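Local coordinates for protein beta-hydroxyacid dehydrogenase, 3-hydroxyisobutyrate dehydrogenase (Saccharomonospora xinjiangensis XJ-54, PDB 6GRL) that is an imine reductase, an oxidoreductase of the beta-hydroxyacid dehydrogenase family that probably uses NADPH to reduce imines and is linked to reductive amination, at residues Ser115-Asn120 with Ala129-Gly134; Ser157-His162 with Val172-Glu177; His208-Glu213 with Ile262-Ser267. All coordinates share one frame; numbering follows the deposited sequence.

From the N terminus the chain first builds the dinucleotide-binding domain, where contacts 1 and 2 lie. Contact 1 closes the turn from helix 114-126 into strand 130-137; contact 2 does the same further on, between helix 156-166 and strand 171-174. Contacts 1 and 2 touch: L132 and E130 of contact 1 pack on A158 and F159 of contact 2, so helix 156-166 rests on strand 130-137 of the same sheet. Helix 181-209 then leads into the helical C-terminal domain, where contact 3 closes a much longer, mostly helical loop, its centre about 48 Å from that of contact 1. All three loops are in series, without nesting or crossing.

Contact 1: residues Ser115-Asn120 with Ala129-Gly134; sequences SQARSN and AEYLDG
One face of the Y131 ring lies against the last turn of segment 115-120, with N120 C over the ring centre, 4.2 Å above its plane. The A117 carbonyl approaches obliquely, its O 3.5 Å from Y131 CE2. Towards the phenol end, N120 CB sits 3.4 Å from Y131 CZ, and the N120 amide plane is turned 68° from the ring. With CG anti to the backbone N (chi1 -180°), Y131 reaches from the strand to the helix and brings its hydroxyl close to D133. There Y131 OH donates to D133 OD2 over 2.6 Å, using the anti lone pair of that oxygen, while N108 ND2 also bonds the hydroxyl. D133 OD2 is 3.5 Å from A117 CB, where alanine's small methyl admits the carboxylate. D133 OD1 pairs with K135, so both oxygens of this buried acid have partners. A phenylalanine in place of Y131 would probably keep much of the ring packing but leave D133 OD2 without its hydroxyl donor and N108 ND2 without its acceptor. Helix and strand run nearly antiparallel, at 162°, as in the beta-alpha-beta crossover of a Rossmann-type domain, here strand 105-108, helix 114-126 and strand 130-137.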
ATOM      1  N   SER A 115      -3.350  11.154  -6.922  1.00 16.26           N
ATOM      2  CA  SER A 115      -3.439  12.541  -7.363  0.54 16.64           C
ATOM      3  C   SER A 115      -2.871  13.490  -6.315  1.00 16.14           C
ATOM      4  O   SER A 115      -2.208  14.477  -6.655  1.00 15.18           O
ATOM      5  CB  SER A 115      -4.890  12.900  -7.684  0.54 19.29           C
ATOM      6  OG  SER A 115      -5.719  12.744  -6.545  0.54 22.05           O
ATOM      7  N   GLN A 116      -3.114  13.206  -5.032  1.00 14.37           N
ATOM      8  CA  GLN A 116      -2.581  14.060  -3.976  1.00 14.37           C
ATOM      9  C   GLN A 116      -1.060  13.988  -3.922  1.00 13.06           C
ATOM     10  O   GLN A 116      -0.391  15.009  -3.723  1.00 12.28           O
ATOM     11  CB  GLN A 116      -3.194  13.672  -2.630  1.00 16.21           C
ATOM     12  CG  GLN A 116      -4.614  14.188  -2.440  1.00 20.38           C
ATOM     13  CD  GLN A 116      -5.408  13.388  -1.424  1.00 24.48           C
ATOM     14  OE1 GLN A 116      -5.004  12.299  -1.015  1.00 23.26           O
ATOM     15  NE2 GLN A 116      -6.549  13.928  -1.012  1.00 26.44           N
ATOM     16  N   ALA A 117      -0.494  12.792  -4.109  1.00 13.81           N
ATOM     17  CA  ALA A 117       0.960  12.660  -4.128  1.00 10.55           C
ATOM     18  C   ALA A 117       1.567  13.439  -5.288  1.00 11.49           C
ATOM     19  O   ALA A 117       2.613  14.082  -5.133  1.00 11.37           O
ATOM     20  CB  ALA A 117       1.354  11.184  -4.207  1.00 12.44           C
ATOM     21  N   ARG A 118       0.918  13.400  -6.455  1.00 12.19           N
ATOM     22  CA  ARG A 118       1.406  14.160  -7.600  1.00 11.91           C
ATOM     23  C   ARG A 118       1.293  15.659  -7.349  1.00 12.92           C
ATOM     24  O   ARG A 118       2.175  16.430  -7.747  1.00 11.89           O
ATOM     25  CB  ARG A 118       0.638  13.754  -8.860  1.00 13.58           C
ATOM     26  CG  ARG A 118       0.800  12.279  -9.210  1.00 14.19           C
ATOM     27  CD  ARG A 118       0.023  11.884 -10.457  1.00 20.54           C
ATOM     28  NE  ARG A 118       0.164  10.456 -10.731  1.00 16.95           N
ATOM     29  CZ  ARG A 118      -0.840   9.585 -10.748  1.00 21.03           C
ATOM     30  NH1 ARG A 118      -2.084   9.988 -10.519  1.00 20.80           N
ATOM     31  NH2 ARG A 118      -0.601   8.307 -11.004  1.00 18.97           N
ATOM     32  N   SER A 119       0.220  16.088  -6.681  1.00 12.31           N
ATOM     33  CA  SER A 119       0.087  17.499  -6.334  0.57 13.68           C
ATOM     34  C   SER A 119       1.151  17.920  -5.328  1.00 10.90           C
ATOM     35  O   SER A 119       1.709  19.019  -5.429  1.00 12.97           O
ATOM     36  CB  SER A 119      -1.311  17.778  -5.784  0.57 14.94           C
ATOM     37  OG  SER A 119      -1.398  19.090  -5.255  0.57 16.07           O
ATOM     38  N   ASN A 120       1.448  17.055  -4.353  1.00 11.50           N
ATOM     39  CA  ASN A 120       2.487  17.362  -3.375  1.00  8.95           C
ATOM     40  C   ASN A 120       3.842  17.544  -4.048  1.00 10.30           C
ATOM     41  O   ASN A 120       4.624  18.421  -3.661  1.00  9.44           O
ATOM     42  CB  ASN A 120       2.571  16.254  -2.321  1.00  9.33           C
ATOM     43  CG  ASN A 120       1.330  16.166  -1.459  1.00 11.82           C
ATOM     44  OD1 ASN A 120       0.555  17.115  -1.363  1.00 16.56           O
ATOM     45  ND2 ASN A 120       1.141  15.020  -0.815  1.00 15.20           N
ATOM     46  N   ALA A 129      12.251  22.052  -3.613  1.00  8.99           N
ATOM     47  CA  ALA A 129      12.501  20.860  -2.822  1.00  8.05           C
ATOM     48  C   ALA A 129      12.242  19.613  -3.657  1.00  8.03           C
ATOM     49  O   ALA A 129      11.370  19.599  -4.530  1.00 11.98           O
ATOM     50  CB  ALA A 129      11.620  20.831  -1.568  1.00  9.93           C
ATOM     51  N   GLU A 130      13.024  18.570  -3.387  1.00 10.36           N
ATOM     52  CA  GLU A 130      12.751  17.255  -3.941  1.00  9.71           C
ATOM     53  C   GLU A 130      11.669  16.565  -3.116  1.00  9.55           C
ATOM     54  O   GLU A 130      11.463  16.867  -1.937  1.00 10.99           O
ATOM     55  CB  GLU A 130      14.022  16.409  -3.974  1.00 12.39           C
ATOM     56  CG  GLU A 130      15.000  16.812  -5.066  1.00 17.15           C
ATOM     57  CD  GLU A 130      16.354  16.150  -4.910  1.00 27.73           C
ATOM     58  OE1 GLU A 130      16.669  15.695  -3.791  1.00 32.63           O
ATOM     59  OE2 GLU A 130      17.100  16.079  -5.909  1.00 34.73           O
ATOM     60  N   TYR A 131      10.963  15.630  -3.750  1.00  9.10           N
ATOM     61  CA  TYR A 131       9.808  15.009  -3.118  1.00  9.03           C
ATOM     62  C   TYR A 131       9.809  13.510  -3.360  1.00 10.62           C
ATOM     63  O   TYR A 131       9.985  13.057  -4.496  1.00 12.52           O
ATOM     64  CB  TYR A 131       8.502  15.620  -3.634  1.00 10.61           C
ATOM     65  CG  TYR A 131       7.262  15.022  -3.010  1.00  8.63           C
ATOM     66  CD1 TYR A 131       6.831  15.426  -1.751  1.00  8.71           C
ATOM     67  CD2 TYR A 131       6.524  14.051  -3.676  1.00 11.06           C
ATOM     68  CE1 TYR A 131       5.701  14.880  -1.175  1.00 10.85           C
ATOM     69  CE2 TYR A 131       5.391  13.501  -3.108  1.00 12.79           C
ATOM     70  CZ  TYR A 131       4.987  13.917  -1.857  1.00 11.03           C
ATOM     71  OH  TYR A 131       3.859  13.375  -1.289  1.00 11.19           O
ATOM     72  N   LEU A 132       9.607  12.748  -2.289  1.00  9.30           N
ATOM     73  CA  LEU A 132       9.376  11.314  -2.374  1.00  8.37           C
ATOM     74  C   LEU A 132       8.085  10.997  -1.638  1.00  9.16           C
ATOM     75  O   LEU A 132       7.864  11.486  -0.525  1.00  9.67           O
ATOM     76  CB  LEU A 132      10.538  10.515  -1.772  1.00 10.84           C
ATOM     77  CG  LEU A 132      11.855  10.497  -2.546  1.00 14.04           C
ATOM     78  CD1 LEU A 132      12.957   9.886  -1.695  1.00 15.79           C
ATOM     79  CD2 LEU A 132      11.700   9.734  -3.853  1.00 15.17           C
ATOM     80  N   ASP A 133       7.232  10.194  -2.263  1.00  9.36           N
ATOM     81  CA  ASP A 133       6.012   9.723  -1.627  1.00 11.50           C
ATOM     82  C   ASP A 133       6.216   8.284  -1.179  1.00 11.24           C
ATOM     83  O   ASP A 133       6.671   7.444  -1.963  1.00 13.89           O
ATOM     84  CB  ASP A 133       4.816   9.821  -2.571  1.00 13.28           C
ATOM     85  CG  ASP A 133       3.498   9.826  -1.828  1.00 11.62           C
ATOM     86  OD1 ASP A 133       2.817   8.778  -1.804  1.00 14.21           O
ATOM     87  OD2 ASP A 133       3.151  10.878  -1.253  1.00 13.10           O
ATOM     88  N   GLY A 134       5.887   8.010   0.076  1.00 10.43           N
ATOM     89  CA  GLY A 134       6.047   6.681   0.628  1.00 12.17           C
ATOM     90  C   GLY A 134       4.765   6.182   1.263  1.00 11.00           C
ATOM     91  O   GLY A 134       3.959   6.954   1.777  1.00 11.30           O
TER

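Contact 2: residues Ser157-His162 with Val172-Glu177; sequences SAFDAH and VAYHGE
F159 reaches from its helix to the strand, where V172 and Y174 receive its ring. Its CG stands anti to the backbone N (chi1 175°), swinging the ring over the strand. Y174 has the same first torsion (chi1 -179°), and the two side chains slide past one another in opposite directions. Y174 CB lies over one face of the phenyl group, 3.6 Å from the F159 ring centroid in a CH-pi contact. The two rings meet obliquely, their planes 31° apart and centroids 4.8 Å apart, with Y174 CD1 3.5 Å from F159 CG. V172 meets the ring edge instead: in the conformer described, its CG1 methyl comes within 3.4 Å of F159 CE1, near the ring plane. A phenylalanine suits this buried place because its flat face accepts a methylene while its rim accepts a methyl of the branched valine. F152 and L166 also touch both F159 and V172, and L132 lies against F159. The pair belongs to the beta-alpha-beta unit of strand 149-154, helix 156-166 and strand 171-174, an outermost strand of the sheet. The chemistry is apolar and aromatic, which implies that this contact depends on shape and on burying hydrocarbon.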
ATOM      1  N   SER A 157      16.656   9.977  -8.588  1.00 33.44           N
ATOM      2  CA  SER A 157      17.894  10.481  -8.001  1.00 32.65           C
ATOM      3  C   SER A 157      17.731  10.741  -6.509  1.00 28.59           C
ATOM      4  O   SER A 157      18.646  10.475  -5.721  1.00 29.82           O
ATOM      5  CB  SER A 157      18.338  11.754  -8.723  1.00 35.02           C
ATOM      6  OG  SER A 157      17.418  12.810  -8.508  1.00 33.54           O
ATOM      7  N   ALA A 158      16.569  11.257  -6.100  1.00 29.28           N
ATOM      8  CA  ALA A 158      16.328  11.498  -4.681  1.00 25.16           C
ATOM      9  C   ALA A 158      16.208  10.189  -3.911  1.00 24.96           C
ATOM     10  O   ALA A 158      16.659  10.093  -2.763  1.00 22.38           O
ATOM     11  CB  ALA A 158      15.072  12.347  -4.498  1.00 26.38           C
ATOM     12  N   PHE A 159      15.603   9.169  -4.522  1.00 23.52           N
ATOM     13  CA  PHE A 159      15.496   7.876  -3.857  1.00 20.21           C
ATOM     14  C   PHE A 159      16.865   7.224  -3.704  1.00 20.84           C
ATOM     15  O   PHE A 159      17.201   6.707  -2.633  1.00 20.16           O
ATOM     16  CB  PHE A 159      14.550   6.957  -4.631  1.00 19.91           C
ATOM     17  CG  PHE A 159      14.483   5.565  -4.078  1.00 19.99           C
ATOM     18  CD1 PHE A 159      13.652   5.272  -3.012  1.00 19.28           C
ATOM     19  CD2 PHE A 159      15.262   4.551  -4.614  1.00 22.13           C
ATOM     20  CE1 PHE A 159      13.590   3.994  -2.497  1.00 18.59           C
ATOM     21  CE2 PHE A 159      15.208   3.272  -4.100  1.00 22.66           C
ATOM     22  CZ  PHE A 159      14.370   2.992  -3.041  1.00 21.95           C
ATOM     23  N   ASP A 160      17.667   7.236  -4.772  1.00 21.58           N
ATOM     24  CA  ASP A 160      18.970   6.580  -4.726  1.00 24.18           C
ATOM     25  C   ASP A 160      19.881   7.226  -3.691  1.00 22.48           C
ATOM     26  O   ASP A 160      20.611   6.531  -2.975  1.00 25.48           O
ATOM     27  CB  ASP A 160      19.625   6.615  -6.108  1.00 29.01           C
ATOM     28  CG  ASP A 160      18.886   5.770  -7.127  1.00 33.08           C
ATOM     29  OD1 ASP A 160      18.202   4.807  -6.723  1.00 30.91           O
ATOM     30  OD2 ASP A 160      18.994   6.066  -8.336  1.00 37.25           O
ATOM     31  N   ALA A 161      19.848   8.557  -3.592  1.00 24.01           N
ATOM     32  CA  ALA A 161      20.731   9.260  -2.669  1.00 26.53           C
ATOM     33  C   ALA A 161      20.343   9.053  -1.210  1.00 27.30           C
ATOM     34  O   ALA A 161      21.207   9.168  -0.334  1.00 30.82           O
ATOM     35  CB  ALA A 161      20.744  10.754  -2.993  1.00 27.24           C
ATOM     36  N   HIS A 162      19.076   8.753  -0.928  1.00 21.84           N
ATOM     37  CA  HIS A 162      18.595   8.646   0.444  1.00 22.28           C
ATOM     38  C   HIS A 162      18.060   7.261   0.783  1.00 20.92           C
ATOM     39  O   HIS A 162      17.469   7.084   1.856  1.00 19.82           O
ATOM     40  CB  HIS A 162      17.516   9.700   0.706  1.00 25.64           C
ATOM     41  CG  HIS A 162      17.978  11.103   0.466  1.00 29.76           C
ATOM     42  ND1 HIS A 162      18.796  11.778   1.347  1.00 32.16           N
ATOM     43  CD2 HIS A 162      17.743  11.958  -0.557  1.00 31.39           C
ATOM     44  CE1 HIS A 162      19.042  12.988   0.878  1.00 31.76           C
ATOM     45  NE2 HIS A 162      18.414  13.122  -0.276  1.00 32.17           N
ATOM     46  N   VAL A 172      12.391  -1.534   1.804  0.55 22.30           N
ATOM     47  CA  VAL A 172      12.111  -0.392   0.938  0.55 21.23           C
ATOM     48  C   VAL A 172      12.152  -0.834  -0.520  0.55 21.66           C
ATOM     49  O   VAL A 172      13.026  -1.612  -0.918  0.55 22.88           O
ATOM     50  CB  VAL A 172      13.116   0.753   1.197  0.55 21.33           C
ATOM     51  CG1 VAL A 172      13.067   1.783   0.089  0.55 20.87           C
ATOM     52  CG2 VAL A 172      12.842   1.405   2.544  0.55 19.65           C
ATOM     53  N   ALA A 173      11.205  -0.332  -1.320  1.00 21.07           N
ATOM     54  CA  ALA A 173      11.125  -0.642  -2.739  1.00 23.01           C
ATOM     55  C   ALA A 173      10.734   0.621  -3.491  1.00 21.86           C
ATOM     56  O   ALA A 173       9.915   1.409  -3.010  1.00 21.49           O
ATOM     57  CB  ALA A 173      10.115  -1.761  -3.019  1.00 23.16           C
ATOM     58  N   TYR A 174      11.331   0.814  -4.664  1.00 22.01           N
ATOM     59  CA  TYR A 174      11.069   1.971  -5.509  1.00 22.62           C
ATOM     60  C   TYR A 174      10.196   1.557  -6.686  1.00 24.36           C
ATOM     61  O   TYR A 174      10.431   0.519  -7.312  1.00 28.02           O
ATOM     62  CB  TYR A 174      12.381   2.579  -6.013  1.00 26.09           C
ATOM     63  CG  TYR A 174      12.219   3.799  -6.891  1.00 24.96           C
ATOM     64  CD1 TYR A 174      11.852   5.026  -6.353  1.00 21.94           C
ATOM     65  CD2 TYR A 174      12.449   3.726  -8.259  1.00 26.91           C
ATOM     66  CE1 TYR A 174      11.709   6.145  -7.155  1.00 22.75           C
ATOM     67  CE2 TYR A 174      12.309   4.838  -9.068  1.00 27.11           C
ATOM     68  CZ  TYR A 174      11.941   6.045  -8.511  1.00 26.07           C
ATOM     69  OH  TYR A 174      11.802   7.153  -9.314  1.00 29.81           O
ATOM     70  N   HIS A 175       9.187   2.378  -6.990  1.00 21.14           N
ATOM     71  CA  HIS A 175       8.181   2.003  -7.973  1.00 24.31           C
ATOM     72  C   HIS A 175       8.202   2.827  -9.253  1.00 25.63           C
ATOM     73  O   HIS A 175       7.613   2.394 -10.248  1.00 28.08           O
ATOM     74  CB  HIS A 175       6.779   2.081  -7.352  1.00 23.24           C
ATOM     75  CG  HIS A 175       6.413   0.870  -6.551  1.00 29.27           C
ATOM     76  ND1 HIS A 175       6.662   0.767  -5.199  1.00 30.62           N
ATOM     77  CD2 HIS A 175       5.833  -0.298  -6.917  1.00 32.24           C
ATOM     78  CE1 HIS A 175       6.242  -0.408  -4.764  1.00 29.82           C
ATOM     79  NE2 HIS A 175       5.735  -1.074  -5.786  1.00 32.26           N
ATOM     80  N   GLY A 176       8.847   3.981  -9.267  1.00 22.18           N
ATOM     81  CA  GLY A 176       8.982   4.732 -10.500  1.00 23.97           C
ATOM     82  C   GLY A 176       8.977   6.226 -10.249  1.00 24.53           C
ATOM     83  O   GLY A 176       8.841   6.696  -9.122  1.00 23.34           O
ATOM     84  N   GLU A 177       9.122   6.968 -11.351  1.00 24.28           N
ATOM     85  CA  GLU A 177       9.235   8.421 -11.280  1.00 23.53           C
ATOM     86  C   GLU A 177       7.899   9.083 -10.970  1.00 21.04           C
ATOM     87  O   GLU A 177       7.867  10.118 -10.293  1.00 19.06           O
ATOM     88  CB  GLU A 177       9.797   8.968 -12.591  1.00 29.99           C
ATOM     89  CG  GLU A 177      11.158   8.411 -12.970  1.00 37.19           C
ATOM     90  CD  GLU A 177      12.298   9.249 -12.428  1.00 42.42           C
ATOM     91  OE1 GLU A 177      12.025  10.323 -11.853  1.00 41.69           O
ATOM     92  OE2 GLU A 177      13.467   8.836 -12.583  1.00 46.14           O
TER

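Contact 3: residues His208-Glu213 with Ile262-Ser267; sequences HAEGVE and ISHRES
E210 and H264 reach toward each other from opposite directions and meet through a single hydrogen bond. H264 NE2 donates to E210 OE2 over 2.9 Å, with an N-H...O angle of 155°. The acceptor lies at the edge of the imidazole, close to the ring plane, where the N-H points. Seen from the carboxylate, the nitrogen arrives on the anti side, away from the other oxygen and out of the carboxylate plane. The two planes are only 21° apart, and the imidazole offers its edge to one carboxylate oxygen. H264 has CG anti to its backbone N (chi1 169°), which carries the ring off its helix towards E210. The glutamate chain is bent at chi2 as it brings its carboxylate round to the imidazole. A glutamate suits this exposed site because its length and negative charge let it accept from histidine, and the carboxylate would probably favour the protonated imidazole; histidine suits the other side because it gives an N-H at the ring edge that can point at the acid. G211 adopts the positive phi of a Schellman motif after helix 181-209, and E213 then N-caps helix 214-225. At the surface of the helical domain, E210, in the turn just after helix 181-209, is thus joined to H264 of helix 251-267, whose ring also touches V206 of helix 181-209.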
ATOM      1  N   HIS A 208     -22.073 -22.355   5.939  1.00 20.14           N
ATOM      2  CA  HIS A 208     -22.930 -22.260   7.116  1.00 21.96           C
ATOM      3  C   HIS A 208     -24.344 -22.730   6.802  1.00 23.77           C
ATOM      4  O   HIS A 208     -24.975 -23.410   7.621  1.00 25.66           O
ATOM      5  CB  HIS A 208     -22.945 -20.828   7.649  1.00 25.43           C
ATOM      6  CG  HIS A 208     -23.704 -20.672   8.930  1.00 29.66           C
ATOM      7  ND1 HIS A 208     -25.031 -20.304   8.968  1.00 32.09           N
ATOM      8  CD2 HIS A 208     -23.325 -20.849  10.216  1.00 31.51           C
ATOM      9  CE1 HIS A 208     -25.436 -20.253  10.225  1.00 33.27           C
ATOM     10  NE2 HIS A 208     -24.419 -20.580  11.002  1.00 32.83           N
ATOM     11  N   ALA A 209     -24.857 -22.382   5.619  1.00 20.62           N
ATOM     12  CA  ALA A 209     -26.175 -22.851   5.212  1.00 19.44           C
ATOM     13  C   ALA A 209     -26.218 -24.362   5.041  1.00 24.33           C
ATOM     14  O   ALA A 209     -27.306 -24.948   5.066  1.00 26.74           O
ATOM     15  CB  ALA A 209     -26.598 -22.166   3.912  1.00 22.08           C
ATOM     16  N   GLU A 210     -25.063 -25.004   4.871  1.00 23.34           N
ATOM     17  CA  GLU A 210     -24.981 -26.450   4.729  1.00 22.94           C
ATOM     18  C   GLU A 210     -24.685 -27.160   6.044  1.00 22.77           C
ATOM     19  O   GLU A 210     -24.570 -28.389   6.053  1.00 24.16           O
ATOM     20  CB  GLU A 210     -23.908 -26.816   3.698  1.00 19.57           C
ATOM     21  CG  GLU A 210     -24.285 -26.529   2.251  1.00 19.42           C
ATOM     22  CD  GLU A 210     -25.253 -27.552   1.678  1.00 21.26           C
ATOM     23  OE1 GLU A 210     -25.625 -28.500   2.400  1.00 25.32           O
ATOM     24  OE2 GLU A 210     -25.623 -27.420   0.492  1.00 25.05           O
ATOM     25  N   GLY A 211     -24.554 -26.423   7.144  1.00 26.09           N
ATOM     26  CA  GLY A 211     -24.292 -27.027   8.435  1.00 28.13           C
ATOM     27  C   GLY A 211     -22.835 -27.254   8.760  1.00 28.05           C
ATOM     28  O   GLY A 211     -22.535 -28.024   9.681  1.00 28.03           O
ATOM     29  N   VAL A 212     -21.921 -26.614   8.041  1.00 25.17           N
ATOM     30  CA  VAL A 212     -20.489 -26.773   8.266  1.00 25.23           C
ATOM     31  C   VAL A 212     -20.034 -25.758   9.303  1.00 26.66           C
ATOM     32  O   VAL A 212     -20.451 -24.593   9.280  1.00 27.41           O
ATOM     33  CB  VAL A 212     -19.709 -26.610   6.947  1.00 22.14           C
ATOM     34  CG1 VAL A 212     -18.212 -26.748   7.185  1.00 23.34           C
ATOM     35  CG2 VAL A 212     -20.187 -27.622   5.919  1.00 25.44           C
ATOM     36  N   GLU A 213     -19.180 -26.200  10.225  1.00 27.78           N
ATOM     37  CA  GLU A 213     -18.603 -25.296  11.211  1.00 28.81           C
ATOM     38  C   GLU A 213     -17.665 -24.320  10.510  1.00 27.68           C
ATOM     39  O   GLU A 213     -16.746 -24.735   9.797  1.00 25.07           O
ATOM     40  CB  GLU A 213     -17.863 -26.088  12.285  1.00 33.27           C
ATOM     41  CG  GLU A 213     -17.779 -25.370  13.618  1.00 37.11           C
ATOM     42  CD  GLU A 213     -16.535 -24.517  13.739  1.00 37.98           C
ATOM     43  OE1 GLU A 213     -15.457 -24.974  13.303  1.00 37.70           O
ATOM     44  OE2 GLU A 213     -16.638 -23.386  14.260  1.00 38.77           O
ATOM     45  N   ILE A 262     -23.004 -21.512  -9.107  1.00 22.48           N
ATOM     46  CA  ILE A 262     -24.093 -20.553  -8.942  1.00 19.96           C
ATOM     47  C   ILE A 262     -25.360 -21.258  -8.478  1.00 20.65           C
ATOM     48  O   ILE A 262     -26.056 -20.782  -7.574  1.00 20.59           O
ATOM     49  CB  ILE A 262     -24.324 -19.782 -10.255  1.00 20.58           C
ATOM     50  CG1 ILE A 262     -23.087 -18.962 -10.622  1.00 20.50           C
ATOM     51  CG2 ILE A 262     -25.554 -18.894 -10.144  1.00 21.04           C
ATOM     52  CD1 ILE A 262     -23.022 -18.585 -12.088  1.00 20.78           C
ATOM     53  N   SER A 263     -25.675 -22.405  -9.083  1.00 21.40           N
ATOM     54  CA  SER A 263     -26.900 -23.115  -8.730  1.00 22.27           C
ATOM     55  C   SER A 263     -26.887 -23.555  -7.271  1.00 22.46           C
ATOM     56  O   SER A 263     -27.906 -23.465  -6.578  1.00 23.45           O
ATOM     57  CB  SER A 263     -27.091 -24.317  -9.654  1.00 31.22           C
ATOM     58  OG  SER A 263     -28.263 -25.038  -9.319  1.00 37.71           O
ATOM     59  N   HIS A 264     -25.735 -24.018  -6.780  1.00 23.07           N
ATOM     60  CA  HIS A 264     -25.673 -24.542  -5.418  1.00 25.00           C
ATOM     61  C   HIS A 264     -25.851 -23.435  -4.385  1.00 24.52           C
ATOM     62  O   HIS A 264     -26.678 -23.554  -3.473  1.00 24.98           O
ATOM     63  CB  HIS A 264     -24.353 -25.282  -5.198  1.00 27.25           C
ATOM     64  CG  HIS A 264     -24.086 -25.621  -3.763  1.00 24.39           C
ATOM     65  ND1 HIS A 264     -22.992 -25.143  -3.075  1.00 23.76           N
ATOM     66  CD2 HIS A 264     -24.783 -26.378  -2.884  1.00 24.41           C
ATOM     67  CE1 HIS A 264     -23.021 -25.601  -1.837  1.00 22.62           C
ATOM     68  NE2 HIS A 264     -24.098 -26.351  -1.694  1.00 23.02           N
ATOM     69  N   ARG A 265     -25.086 -22.347  -4.508  1.00 23.56           N
ATOM     70  CA  ARG A 265     -25.169 -21.291  -3.503  1.00 18.94           C
ATOM     71  C   ARG A 265     -26.513 -20.573  -3.560  1.00 21.58           C
ATOM     72  O   ARG A 265     -27.058 -20.184  -2.521  1.00 21.05           O
ATOM     73  CB  ARG A 265     -24.011 -20.303  -3.667  1.00 18.02           C
ATOM     74  CG  ARG A 265     -24.002 -19.516  -4.966  1.00 19.69           C
ATOM     75  CD  ARG A 265     -22.615 -18.950  -5.239  1.00 18.34           C
ATOM     76  NE  ARG A 265     -22.272 -17.849  -4.343  1.00 18.45           N
ATOM     77  CZ  ARG A 265     -21.107 -17.734  -3.712  1.00 19.07           C
ATOM     78  NH1 ARG A 265     -20.876 -16.694  -2.920  1.00 15.55           N
ATOM     79  NH2 ARG A 265     -20.174 -18.663  -3.865  1.00 18.71           N
ATOM     80  N   GLU A 266     -27.075 -20.407  -4.760  1.00 21.03           N
ATOM     81  CA  GLU A 266     -28.371 -19.746  -4.869  1.00 22.09           C
ATOM     82  C   GLU A 266     -29.495 -20.623  -4.332  1.00 23.89           C
ATOM     83  O   GLU A 266     -30.504 -20.102  -3.844  1.00 24.70           O
ATOM     84  CB  GLU A 266     -28.640 -19.346  -6.320  1.00 23.53           C
ATOM     85  CG  GLU A 266     -27.859 -18.115  -6.758  1.00 21.97           C
ATOM     86  CD  GLU A 266     -28.257 -17.617  -8.134  1.00 25.01           C
ATOM     87  OE1 GLU A 266     -28.942 -18.362  -8.867  1.00 28.62           O
ATOM     88  OE2 GLU A 266     -27.883 -16.476  -8.479  1.00 26.92           O
ATOM     89  N   SER A 267     -29.338 -21.949  -4.401  1.00 22.31           N
ATOM     90  CA  SER A 267     -30.311 -22.846  -3.787  1.00 24.46           C
ATOM     91  C   SER A 267     -30.299 -22.744  -2.268  1.00 26.26           C
ATOM     92  O   SER A 267     -31.263 -23.167  -1.622  1.00 30.03           O
ATOM     93  CB  SER A 267     -30.047 -24.291  -4.214  1.00 28.28           C
ATOM     94  OG  SER A 267     -28.883 -24.805  -3.591  1.00 26.59           O
TER